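Local structure of exotoxin 3 (Staphylococcus aureus, 2Z8L) at residues F115-E120 with Q150-N155. The protein is a staphylococcal superantigen-like toxin that binds the glycan sialyl Lewis X, and so probably recognises sialylated sugars on host molecules. Residues are numbered along the deposited sequence; the frame is centred on the assembly and turned at random.
Sequences FVIKKE and QYLIQN. Unlike the reference sequence in segment 150-155: Asn-155 (reference Asp).
Phe-115 and Ile-117 on strand 114-121 face Tyr-151 and Leu-152 on the C-terminal part of helix 141-155, the axes of segments 115-120 and 150-155 passing 12.0 Å apart at their closest approach, at a crossing angle of -46°, with no hydrogen bond between the segments. Leu-152 fills the middle of this apolar contact. Its CD2 lies 3.9 Å from Ile-117 CD1, with CG1 and CG2 of the same isoleucine also close, so that one methyl meets three carbons on both branches of the isoleucine. Leu-152 and Phe-115 meet tip to tip, and both leucine methyls reach the far end of the phenylalanine ring, CD2 standing 4.1 Å from Phe-115 CZ. Within the strand, CG1 of Ile-117 sits over the centre of the Phe-115 ring, 3.9 Å above its plane, joining the two strand residues into one packing surface. Tyr-151 closes one flank: its ring presents CD2 to the edge of Phe-115, 4.1 Å from CE2, while Ile-117 CD1 touches the tyrosine edge at CE2. A helix laid across one face of a mixed sheet defines the beta-grasp fold, and this contact joins that helix to strand 114-121. The strand is paired with 124-131 and 200-207; Met-203, Ala-205 and Ile-207 of the latter extend the apolar layer beside Phe-115 and Ile-117. Ile-153, turned from the strand, packs on Arg-22 and Tyr-25 of helix 18-25.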
loop_
_atom_site.group_PDB
_atom_site.type_symbol
_atom_site.label_atom_id
_atom_site.label_comp_id
_atom_site.label_asym_id
_atom_site.label_seq_id
_atom_site.Cartn_x
_atom_site.Cartn_y
_atom_site.Cartn_z
ATOM N N PHE A 115 -7.169 14.456 -3.611
ATOM C CA PHE A 115 -5.798 14.156 -3.960
ATOM C C PHE A 115 -5.322 15.322 -4.822
ATOM O O PHE A 115 -5.793 15.440 -5.945
ATOM C CB PHE A 115 -5.744 12.839 -4.762
ATOM C CG PHE A 115 -4.395 12.312 -5.029
ATOM C CD1 PHE A 115 -3.265 12.704 -4.317
ATOM C CD2 PHE A 115 -4.248 11.325 -5.966
ATOM C CE1 PHE A 115 -2.017 12.131 -4.569
ATOM C CE2 PHE A 115 -3.010 10.797 -6.236
ATOM C CZ PHE A 115 -1.914 11.182 -5.536
ATOM N N VAL A 116 -4.501 16.189 -4.242
ATOM C CA VAL A 116 -4.089 17.466 -4.913
ATOM C C VAL A 116 -2.726 17.176 -5.537
ATOM O O VAL A 116 -1.751 16.940 -4.828
ATOM C CB VAL A 116 -4.000 18.640 -3.929
ATOM C CG1 VAL A 116 -3.639 19.898 -4.616
ATOM C CG2 VAL A 116 -5.358 18.891 -3.219
ATOM N N ILE A 117 -2.679 17.159 -6.859
ATOM C CA ILE A 117 -1.517 16.785 -7.592
ATOM C C ILE A 117 -0.933 18.032 -8.250
ATOM O O ILE A 117 -1.572 18.621 -9.127
ATOM C CB ILE A 117 -1.878 15.775 -8.633
ATOM C CG1 ILE A 117 -2.501 14.537 -7.959
ATOM C CG2 ILE A 117 -0.650 15.382 -9.484
ATOM C CD1 ILE A 117 -3.350 13.754 -8.864
ATOM N N LYS A 118 0.266 18.383 -7.831
ATOM C CA LYS A 118 0.954 19.567 -8.376
ATOM C C LYS A 118 1.977 19.051 -9.345
ATOM O O LYS A 118 2.978 18.485 -8.897
ATOM C CB LYS A 118 1.606 20.367 -7.266
ATOM C CG LYS A 118 0.557 21.044 -6.389
ATOM C CD LYS A 118 1.113 22.149 -5.543
ATOM C CE LYS A 118 -0.022 23.037 -4.964
ATOM N NZ LYS A 118 0.421 24.465 -4.678
ATOM N N LYS A 119 1.712 19.255 -10.644
ATOM C CA LYS A 119 2.523 18.680 -11.719
ATOM C C LYS A 119 3.354 19.765 -12.374
ATOM O O LYS A 119 2.789 20.738 -12.866
ATOM C CB LYS A 119 1.620 18.008 -12.746
ATOM C CG LYS A 119 2.406 17.213 -13.832
ATOM C CD LYS A 119 1.514 16.573 -14.847
ATOM C CE LYS A 119 2.332 15.965 -15.960
ATOM N NZ LYS A 119 3.657 15.482 -15.486
ATOM N N GLU A 120 4.667 19.575 -12.430
ATOM C CA GLU A 120 5.528 20.515 -13.154
ATOM C C GLU A 120 5.165 20.530 -14.634
ATOM O O GLU A 120 4.992 19.483 -15.259
ATOM C CB GLU A 120 7.000 20.183 -12.956
ATOM C CG GLU A 120 7.497 20.441 -11.547
ATOM C CD GLU A 120 9.037 20.310 -11.386
ATOM O OE1 GLU A 120 9.788 20.251 -12.403
ATOM O OE2 GLU A 120 9.490 20.273 -10.203
ATOM N N GLN A 150 0.615 4.040 -8.861
ATOM C CA GLN A 150 0.111 3.476 -10.089
ATOM C C GLN A 150 -0.814 4.468 -10.834
ATOM O O GLN A 150 -0.720 4.600 -12.022
ATOM C CB GLN A 150 -0.587 2.149 -9.801
ATOM C CG GLN A 150 -0.920 1.380 -11.063
ATOM C CD GLN A 150 -1.135 -0.092 -10.822
ATOM O OE1 GLN A 150 -2.285 -0.519 -10.605
ATOM N NE2 GLN A 150 -0.045 -0.890 -10.873
ATOM N N TYR A 151 -1.659 5.174 -10.086
ATOM C CA TYR A 151 -2.561 6.183 -10.665
ATOM C C TYR A 151 -1.732 7.316 -11.301
ATOM O O TYR A 151 -2.024 7.792 -12.390
ATOM C CB TYR A 151 -3.455 6.750 -9.610
ATOM C CG TYR A 151 -4.350 7.843 -10.074
ATOM C CD1 TYR A 151 -5.529 7.544 -10.728
ATOM C CD2 TYR A 151 -4.030 9.161 -9.849
ATOM C CE1 TYR A 151 -6.351 8.562 -11.201
ATOM C CE2 TYR A 151 -4.839 10.192 -10.304
ATOM C CZ TYR A 151 -6.002 9.882 -10.973
ATOM O OH TYR A 151 -6.796 10.906 -11.417
ATOM N N LEU A 152 -0.677 7.747 -10.610
ATOM C CA LEU A 152 0.163 8.828 -11.132
ATOM C C LEU A 152 0.994 8.428 -12.352
ATOM O O LEU A 152 1.285 9.251 -13.239
ATOM C CB LEU A 152 1.058 9.398 -10.012
ATOM C CG LEU A 152 0.357 10.065 -8.834
ATOM C CD1 LEU A 152 1.394 10.345 -7.758
ATOM C CD2 LEU A 152 -0.390 11.327 -9.295
ATOM N N ILE A 153 1.406 7.152 -12.422
ATOM C CA ILE A 153 2.113 6.651 -13.562
ATOM C C ILE A 153 1.192 6.624 -14.778
ATOM O O ILE A 153 1.601 7.027 -15.884
ATOM C CB ILE A 153 2.695 5.258 -13.283
ATOM C CG1 ILE A 153 3.863 5.376 -12.302
ATOM C CG2 ILE A 153 3.212 4.597 -14.576
ATOM C CD1 ILE A 153 4.211 4.004 -11.566
ATOM N N GLN A 154 -0.028 6.144 -14.553
ATOM C CA GLN A 154 -1.016 5.990 -15.654
ATOM C C GLN A 154 -1.569 7.325 -16.159
ATOM O O GLN A 154 -1.942 7.445 -17.332
ATOM C CB GLN A 154 -2.196 5.128 -15.208
ATOM C CG GLN A 154 -1.856 3.667 -14.888
ATOM C CD GLN A 154 -2.975 2.910 -14.146
ATOM O OE1 GLN A 154 -3.812 3.502 -13.427
ATOM N NE2 GLN A 154 -2.939 1.588 -14.250
ATOM N N ASN A 155 -1.675 8.307 -15.275
ATOM C CA ASN A 155 -2.429 9.532 -15.588
ATOM C C ASN A 155 -1.634 10.843 -15.553
ATOM O O ASN A 155 -2.070 11.836 -16.134
ATOM C CB ASN A 155 -3.619 9.631 -14.665
ATOM C CG ASN A 155 -4.556 8.469 -14.813
ATOM O OD1 ASN A 155 -4.585 7.550 -13.985
ATOM N ND2 ASN A 155 -5.335 8.500 -15.875
#